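Local coordinates for tyrosine specific protein phosphatase (Trypanosoma cruzi, PDB 4AZ1), which probably removes phosphate groups from phosphorylated tyrosines of other proteins, at residues 13-16 with 17-21; 250-253 with 254-257; 5-8 with 9-12; 20-23 with 24-28. All coordinates share one frame; numbering follows the deposited sequence.

Contact 1 of 4, residues 13-16 with 17-21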
# COMPACT_ATOMS: atom_id res chain seq x y z
N SER A 13 30.70 -7.29 -38.75
CA SER A 13 30.64 -5.86 -39.02
C SER A 13 29.52 -5.22 -38.18
O SER A 13 28.64 -5.93 -37.68
CB SER A 13 30.37 -5.62 -40.50
OG SER A 13 29.06 -6.04 -40.84
N VAL A 14 29.56 -3.90 -38.03
CA VAL A 14 28.51 -3.18 -37.30
C VAL A 14 27.11 -3.51 -37.84
O VAL A 14 26.18 -3.79 -37.08
CB VAL A 14 28.72 -1.65 -37.32
CG1 VAL A 14 27.63 -0.96 -36.51
CG2 VAL A 14 30.08 -1.28 -36.75
N GLN A 15 26.96 -3.49 -39.16
CA GLN A 15 25.68 -3.80 -39.77
C GLN A 15 25.22 -5.23 -39.46
O GLN A 15 24.06 -5.46 -39.11
CB GLN A 15 25.74 -3.57 -41.29
CG GLN A 15 24.38 -3.69 -42.00
CD GLN A 15 23.37 -2.68 -41.48
OE1 GLN A 15 23.73 -1.57 -41.06
NE2 GLN A 15 22.08 -3.05 -41.51
N ALA A 16 26.13 -6.20 -39.60
CA ALA A 16 25.80 -7.59 -39.32
C ALA A 16 25.44 -7.78 -37.84
O ALA A 16 24.54 -8.56 -37.51
CB ALA A 16 26.95 -8.52 -39.72
N GLN A 17 26.15 -7.08 -36.96
CA GLN A 17 25.83 -7.14 -35.53
C GLN A 17 24.41 -6.63 -35.28
O GLN A 17 23.63 -7.27 -34.58
CB GLN A 17 26.81 -6.30 -34.71
CG GLN A 17 28.21 -6.89 -34.61
CD GLN A 17 29.17 -5.94 -33.91
OE1 GLN A 17 28.92 -4.73 -33.85
NE2 GLN A 17 30.26 -6.48 -33.38
N TYR A 18 24.08 -5.49 -35.86
CA TYR A 18 22.75 -4.91 -35.68
C TYR A 18 21.66 -5.84 -36.22
O TYR A 18 20.64 -6.03 -35.57
CB TYR A 18 22.68 -3.53 -36.36
CG TYR A 18 21.36 -2.81 -36.15
CD1 TYR A 18 20.28 -3.06 -36.98
CD2 TYR A 18 21.21 -1.88 -35.13
CE1 TYR A 18 19.08 -2.41 -36.81
CE2 TYR A 18 20.01 -1.22 -34.95
CZ TYR A 18 18.94 -1.49 -35.79
OH TYR A 18 17.74 -0.85 -35.63
N GLU A 19 21.91 -6.43 -37.39
CA GLU A 19 20.97 -7.32 -38.03
C GLU A 19 20.79 -8.66 -37.30
O GLU A 19 19.70 -9.22 -37.27
CB GLU A 19 21.41 -7.59 -39.48
CG GLU A 19 21.20 -6.39 -40.40
CD GLU A 19 21.60 -6.68 -41.84
OE1 GLU A 19 21.92 -7.86 -42.16
OE2 GLU A 19 21.59 -5.73 -42.65
N ARG A 20 21.87 -9.18 -36.74
CA ARG A 20 21.80 -10.40 -35.95
C ARG A 20 20.97 -10.17 -34.67
O ARG A 20 20.14 -11.02 -34.32
CB ARG A 20 23.19 -10.91 -35.58
CG ARG A 20 23.15 -11.98 -34.51
CD ARG A 20 24.49 -12.63 -34.24
NE ARG A 20 24.50 -13.24 -32.92
CZ ARG A 20 25.47 -13.99 -32.42
NH1 ARG A 20 26.54 -14.26 -33.15
NH2 ARG A 20 25.36 -14.49 -31.19
N VAL A 21 21.19 -9.05 -34.00
CA VAL A 21 20.40 -8.75 -32.80
C VAL A 21 18.92 -8.66 -33.15
O VAL A 21 18.09 -9.32 -32.52
CB VAL A 21 20.85 -7.46 -32.07
CG1 VAL A 21 19.98 -7.22 -30.82
CG2 VAL A 21 22.30 -7.56 -31.66

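Contact 2 of 4, residues 250-253 with 254-257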
# COMPACT_ATOMS: atom_id res chain seq x y z
N THR A 250 32.46 -19.77 -19.74
CA THR A 250 31.43 -20.54 -20.43
C THR A 250 30.57 -19.71 -21.39
O THR A 250 29.52 -20.17 -21.85
CB THR A 250 30.52 -21.27 -19.43
OG1 THR A 250 30.21 -20.38 -18.35
CG2 THR A 250 31.23 -22.50 -18.88
N LEU A 251 31.02 -18.49 -21.69
CA LEU A 251 30.39 -17.69 -22.75
C LEU A 251 30.47 -18.44 -24.08
O LEU A 251 31.54 -18.92 -24.47
CB LEU A 251 31.10 -16.35 -22.88
CG LEU A 251 30.46 -15.26 -23.75
CD1 LEU A 251 29.04 -14.93 -23.27
CD2 LEU A 251 31.32 -14.01 -23.75
N THR A 252 29.35 -18.55 -24.78
CA THR A 252 29.36 -19.14 -26.11
C THR A 252 28.67 -18.19 -27.07
O THR A 252 28.14 -17.16 -26.66
CB THR A 252 28.64 -20.50 -26.18
OG1 THR A 252 27.23 -20.29 -26.03
CG2 THR A 252 29.17 -21.47 -25.09
N ASP A 253 28.65 -18.55 -28.35
CA ASP A 253 28.03 -17.72 -29.37
C ASP A 253 26.51 -17.58 -29.16
O ASP A 253 25.89 -16.67 -29.68
CB ASP A 253 28.36 -18.29 -30.77
CG ASP A 253 27.83 -17.44 -31.91
OD1 ASP A 253 27.84 -16.19 -31.81
OD2 ASP A 253 27.40 -18.04 -32.91
N THR A 254 25.94 -18.47 -28.35
CA THR A 254 24.49 -18.51 -28.14
C THR A 254 24.07 -18.11 -26.73
O THR A 254 22.88 -18.11 -26.41
CB THR A 254 23.92 -19.91 -28.44
OG1 THR A 254 24.48 -20.87 -27.53
CG2 THR A 254 24.22 -20.34 -29.87
N THR A 255 25.04 -17.76 -25.88
CA THR A 255 24.76 -17.41 -24.48
C THR A 255 23.64 -16.38 -24.28
O THR A 255 22.76 -16.59 -23.44
CB THR A 255 26.02 -16.90 -23.75
OG1 THR A 255 27.02 -17.91 -23.76
CG2 THR A 255 25.70 -16.54 -22.31
N VAL A 256 23.65 -15.29 -25.05
CA VAL A 256 22.64 -14.25 -24.81
C VAL A 256 21.24 -14.74 -25.16
O VAL A 256 20.29 -14.57 -24.39
CB VAL A 256 22.91 -12.94 -25.58
CG1 VAL A 256 21.90 -11.87 -25.16
CG2 VAL A 256 24.31 -12.44 -25.28
N TYR A 257 21.11 -15.34 -26.34
CA TYR A 257 19.86 -15.94 -26.74
C TYR A 257 19.43 -17.00 -25.71
O TYR A 257 18.28 -16.99 -25.25
CB TYR A 257 19.98 -16.56 -28.15
CG TYR A 257 18.64 -17.01 -28.68
CD1 TYR A 257 17.78 -16.10 -29.28
CD2 TYR A 257 18.23 -18.34 -28.57
CE1 TYR A 257 16.55 -16.50 -29.76
CE2 TYR A 257 17.00 -18.74 -29.05
CZ TYR A 257 16.16 -17.82 -29.64
OH TYR A 257 14.93 -18.19 -30.12

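Contact 3 of 4, residues 5-8 with 9-12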
# COMPACT_ATOMS: atom_id res chain seq x y z
N ASN A 5 36.28 -18.79 -23.52
CA ASN A 5 35.14 -18.05 -24.00
C ASN A 5 35.16 -18.00 -25.52
O ASN A 5 36.21 -17.81 -26.14
CB ASN A 5 35.12 -16.64 -23.40
CG ASN A 5 34.66 -16.64 -21.95
OD1 ASN A 5 33.87 -17.48 -21.54
ND2 ASN A 5 35.18 -15.69 -21.17
N CYS A 6 33.99 -18.21 -26.13
CA CYS A 6 33.83 -18.06 -27.56
C CYS A 6 32.75 -17.02 -27.78
O CYS A 6 31.58 -17.24 -27.43
CB CYS A 6 33.44 -19.39 -28.21
SG CYS A 6 33.25 -19.36 -30.02
N PHE A 7 33.13 -15.86 -28.32
CA PHE A 7 32.15 -14.81 -28.57
C PHE A 7 32.34 -14.15 -29.94
O PHE A 7 32.74 -12.98 -30.02
CB PHE A 7 32.23 -13.76 -27.46
CG PHE A 7 31.02 -12.88 -27.39
CD1 PHE A 7 29.77 -13.43 -27.18
CD2 PHE A 7 31.14 -11.51 -27.51
CE1 PHE A 7 28.64 -12.62 -27.11
CE2 PHE A 7 30.02 -10.69 -27.43
CZ PHE A 7 28.77 -11.25 -27.24
N PRO A 8 32.03 -14.89 -31.01
CA PRO A 8 32.28 -14.40 -32.38
C PRO A 8 31.47 -13.17 -32.80
O PRO A 8 31.75 -12.63 -33.87
CB PRO A 8 31.95 -15.62 -33.26
CG PRO A 8 31.10 -16.51 -32.41
CD PRO A 8 31.50 -16.27 -30.99
N PHE A 9 30.52 -12.72 -31.98
CA PHE A 9 29.74 -11.51 -32.25
C PHE A 9 30.63 -10.29 -32.53
O PHE A 9 30.27 -9.39 -33.31
CB PHE A 9 28.83 -11.23 -31.06
CG PHE A 9 27.88 -10.08 -31.25
CD1 PHE A 9 26.66 -10.27 -31.88
CD2 PHE A 9 28.20 -8.81 -30.77
CE1 PHE A 9 25.77 -9.21 -32.04
CE2 PHE A 9 27.31 -7.75 -30.93
CZ PHE A 9 26.09 -7.95 -31.58
N THR A 10 31.80 -10.26 -31.90
CA THR A 10 32.71 -9.13 -32.06
C THR A 10 33.47 -9.19 -33.38
O THR A 10 34.18 -8.24 -33.73
CB THR A 10 33.75 -9.05 -30.91
OG1 THR A 10 34.43 -10.30 -30.79
CG2 THR A 10 33.06 -8.72 -29.59
N LYS A 11 33.32 -10.29 -34.11
CA LYS A 11 33.98 -10.42 -35.41
C LYS A 11 33.13 -9.87 -36.55
O LYS A 11 33.64 -9.60 -37.64
CB LYS A 11 34.34 -11.88 -35.68
CG LYS A 11 35.49 -12.41 -34.85
CD LYS A 11 36.04 -13.70 -35.45
CE LYS A 11 37.05 -14.37 -34.52
NZ LYS A 11 38.07 -13.42 -33.97
N LEU A 12 31.83 -9.70 -36.30
CA LEU A 12 30.89 -9.24 -37.31
C LEU A 12 31.01 -7.74 -37.53
O LEU A 12 31.36 -7.00 -36.61
CB LEU A 12 29.46 -9.56 -36.89
CG LEU A 12 29.05 -11.00 -36.61
CD1 LEU A 12 27.68 -11.03 -35.95
CD2 LEU A 12 29.06 -11.84 -37.90

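Contact 4 of 4, residues 20-23 with 24-28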
# COMPACT_ATOMS: atom_id res chain seq x y z
N ARG A 20 21.87 -9.18 -36.74
CA ARG A 20 21.80 -10.40 -35.95
C ARG A 20 20.97 -10.17 -34.67
O ARG A 20 20.14 -11.02 -34.32
CB ARG A 20 23.19 -10.91 -35.58
CG ARG A 20 23.15 -11.98 -34.51
CD ARG A 20 24.49 -12.63 -34.24
NE ARG A 20 24.50 -13.24 -32.92
CZ ARG A 20 25.47 -13.99 -32.42
NH1 ARG A 20 26.54 -14.26 -33.15
NH2 ARG A 20 25.36 -14.49 -31.19
N VAL A 21 21.19 -9.05 -34.00
CA VAL A 21 20.40 -8.75 -32.80
C VAL A 21 18.92 -8.66 -33.15
O VAL A 21 18.09 -9.32 -32.52
CB VAL A 21 20.85 -7.46 -32.07
CG1 VAL A 21 19.98 -7.22 -30.82
CG2 VAL A 21 22.30 -7.56 -31.66
N GLN A 22 18.58 -7.88 -34.18
CA GLN A 22 17.18 -7.77 -34.59
C GLN A 22 16.59 -9.15 -34.92
O GLN A 22 15.49 -9.49 -34.48
CB GLN A 22 17.02 -6.80 -35.76
CG GLN A 22 15.57 -6.65 -36.25
CD GLN A 22 14.63 -6.04 -35.20
OE1 GLN A 22 14.59 -4.82 -35.01
NE2 GLN A 22 13.86 -6.90 -34.51
N ARG A 23 17.34 -9.95 -35.68
CA ARG A 23 16.89 -11.29 -36.07
C ARG A 23 16.63 -12.20 -34.86
O ARG A 23 15.61 -12.88 -34.80
CB ARG A 23 17.94 -11.93 -36.97
CG ARG A 23 17.51 -13.22 -37.63
CD ARG A 23 18.64 -13.79 -38.48
NE ARG A 23 19.76 -14.20 -37.64
CZ ARG A 23 21.00 -13.71 -37.74
NH1 ARG A 23 21.28 -12.78 -38.66
NH2 ARG A 23 21.95 -14.15 -36.92
N GLU A 24 17.54 -12.19 -33.89
CA GLU A 24 17.37 -13.00 -32.69
C GLU A 24 16.19 -12.53 -31.85
O GLU A 24 15.43 -13.35 -31.34
CB GLU A 24 18.64 -12.96 -31.82
CG GLU A 24 19.76 -13.87 -32.33
CD GLU A 24 21.03 -13.72 -31.50
OE1 GLU A 24 21.00 -13.03 -30.44
OE2 GLU A 24 22.06 -14.31 -31.89
N PHE A 25 16.04 -11.22 -31.69
CA PHE A 25 14.93 -10.73 -30.90
C PHE A 25 13.58 -11.10 -31.54
O PHE A 25 12.64 -11.48 -30.84
CB PHE A 25 15.03 -9.22 -30.67
CG PHE A 25 13.96 -8.69 -29.78
CD1 PHE A 25 14.02 -8.88 -28.40
CD2 PHE A 25 12.86 -8.02 -30.31
CE1 PHE A 25 13.02 -8.39 -27.56
CE2 PHE A 25 11.85 -7.52 -29.48
CZ PHE A 25 11.93 -7.72 -28.11
N SER A 26 13.48 -10.99 -32.87
CA SER A 26 12.26 -11.38 -33.56
C SER A 26 11.97 -12.86 -33.38
O SER A 26 10.82 -13.26 -33.18
CB SER A 26 12.34 -11.03 -35.05
OG SER A 26 12.36 -9.62 -35.23
N LEU A 27 13.01 -13.68 -33.43
CA LEU A 27 12.86 -15.11 -33.19
C LEU A 27 12.35 -15.39 -31.77
O LEU A 27 11.52 -16.27 -31.57
CB LEU A 27 14.18 -15.82 -33.47
CG LEU A 27 14.26 -17.34 -33.29
CD1 LEU A 27 13.32 -18.04 -34.28
CD2 LEU A 27 15.70 -17.80 -33.48
N LEU A 28 12.82 -14.62 -30.80
CA LEU A 28 12.30 -14.76 -29.43
C LEU A 28 10.80 -14.44 -29.35
O LEU A 28 10.04 -15.17 -28.73
CB LEU A 28 13.06 -13.87 -28.45
CG LEU A 28 14.48 -14.26 -28.08
CD1 LEU A 28 15.17 -13.10 -27.39
CD2 LEU A 28 14.49 -15.48 -27.17
O HOH W 1 21.80 -15.54 -34.58

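Contact 1 of 4, residues 13-16 with 17-21
Gln17 packs tightly back onto Ser13. Its backbone N donates to Ser13 O at 2.8 Å. Gln17 CG lies only 3.2 Å from the same Ser13 O, because chi1 of -71° sets CG beside the backbone N and anti to the carbonyl carbon. Beyond CG the chain runs extended into the protein, where Gln17 NE2 is held by Phe9 O. Val14 covers this inner side too, and its side chain rests on helix 293-299. These are the first turns of helix 14-30, and Ser13 is the N-cap. Ser13 OG accepts from Ala16 N at 3.2 Å, so the side chain serves an amide that has no earlier helical carbonyl to use. The ordinary i to i+4 bonds then follow, as from Tyr18 N to Val14 O (3.0 Å) and from Arg20 N to Ala16 O (2.8 Å). The outer face is looser. There the exposed Gln15 and Glu19 are joined by one bond, Gln15 NE2 to Glu19 OE2, 3.0 Å long and nearly straight at 172°. The carboxylate oxygen lies in the amide plane of Gln15. The anti side of Glu19 OE2 is used, somewhat out of the carboxylate plane, and the two planes stand 78° apart. Gln15 reaches across by bending at chi2, while Glu19 stays extended beyond CG, with Glu19 CG 3.3 Å from Gln15 O.

Contact 2 of 4, residues 250-253 with 254-257
The flat carbonyl group of Thr252 has Thr255 N above its plane, 70° out of it, at 3.3 Å from Thr252 O. The bond does not fall on a lone pair. It closes a type I beta turn from Thr252 to Thr255, and this turn leads straight into helix 255-266. A shorter bond runs the other way: Thr252 N donates to Thr255 OG1 at 2.6 Å, almost straight at 173°. Main chain and side chain thus tie the same two residues twice. Thr255 OG1 gets there because it sits beside its own backbone N, chi1 -60°. Leu251 CD1 packs on the same side chain, 3.6 Å from Thr255 CB and 3.8 Å from Thr255 CG2. The two side chains cross at about a right angle, and this side is buried. The side carrying Thr252 and Thr254 is exposed. Thr254 OG1 also bonds to Asp258 in the first turn of the helix. The carboxylate of Asp253 leaves the turn toward helix 14-30, where its OD1 forms a salt bridge with Arg20. On the exposed side, Thr252 OG1 donates to Thr254 OG1 at 3.2 Å.

Contact 3 of 4, residues 5-8 with 9-12
Phe7 packs against Phe9 and Thr10, the residues that follow it round the turn. Its CB and CG carry the ring away from the backbone, with CG anti to the backbone N (chi1 -162°). Beyond CG the ring atoms begin to touch. CD2 meets the methyl CG2 of Thr10 at 4.0 Å, an oblique approach. CE2 lies 3.9 Å from Phe9 CB. The tip, CZ, comes closest, 3.8 Å from the same Phe9 CB. Phe9 CB sits over one face of the Phe7 ring, displaced toward its rim, in a CH-pi contact 4.0 Å from the ring centroid. The two rings lie side by side and point the same way. The pair is oblique, with planes 37° apart and centroids 5.9 Å apart. The Phe9 ring goes on to stack on Tyr281, and Phe7 reaches the same helix 274-288 through Tyr281, Leu284 and Leu288. The carbonyl of Phe7 is also used. Thr10 OG1 donates to Phe7 O at 3.3 Å, nearly in line with the C=O bond, while Thr10 N gives the same oxygen a weak bond. Thr10 chi1 is 54°, which places OG1 between its backbone N and carbonyl carbon and close to that oxygen. One residue on, Lys11 N donates to Pro8 O at 2.8 Å from above the carbonyl plane. Bonds from a residue to the carbonyl three before it are the mark of a 3-10 turn. This one begins at Pro8 and leads the N-terminal segment toward helix 14-30.

Contact 4 of 4, residues 20-23 with 24-28
The middle of helix 14-30 carries this contact, in which side chains one turn apart pair along the axis. Arg20 and Glu24 form an i to i+4 salt bridge, with Arg20 NE 2.9 Å from Glu24 OE2. The bond is bent, with an N-H...acceptor angle of 130°. The guanidinium approaches from above the carboxylate plane, and the two planes are 54° apart. Arg20 NH1 also forms a salt bridge with Asp253, and NH2 bonds to the hydroxyl of Tyr281. Glu24 gets into position by setting CG beside its backbone N (chi1 -78°) and staying extended beyond it. A water gives the same oxygen a second partner: it donates to Glu24 OE2 at 3.0 Å and accepts from Arg23 NH2 at 2.7 Å, lying at the edge of that guanidinium in its plane. Arg23 thus reaches Glu24 through water. The other oxygen, Glu24 OE1, is bound by the hydroxyls of Tyr277 and Tyr281, so the whole carboxylate is gripped. Farther round the helix, Gln22 bends at chi2, and its NE2 donates to Ser26 OG at 3.2 Å, the hydroxyl oxygen lying out of the amide plane. The same NE2 also comes to the edge of the Phe25 ring, 4.5 Å from CD2. Val21 and Phe25 face helix 274-288 and both touch Tyr277, while Leu27 and Leu28 lean on Tyr257 of helix 255-266.

Contacts 1 and 4 overlap along helix 14-30 and its N-cap, their centres about 11 Å apart, and share Arg20 and Val21. Contact 3 leads into contact 1, to which it is joined by Gln17 NE2 and Phe9 O at 2.9 Å. Contact 2 comes far later in the chain yet touches the other three. Its Asp253 OD1 meets Arg20 NH1 at 2.7 Å. Contact 3 lies along it, with Leu251 O 3.0 Å from Cys6 N. Together they join the N-terminal segment to the loop and helix at 250-257. Contact 2 follows helix 232-247, which in this family succeeds the signature phosphate-binding loop.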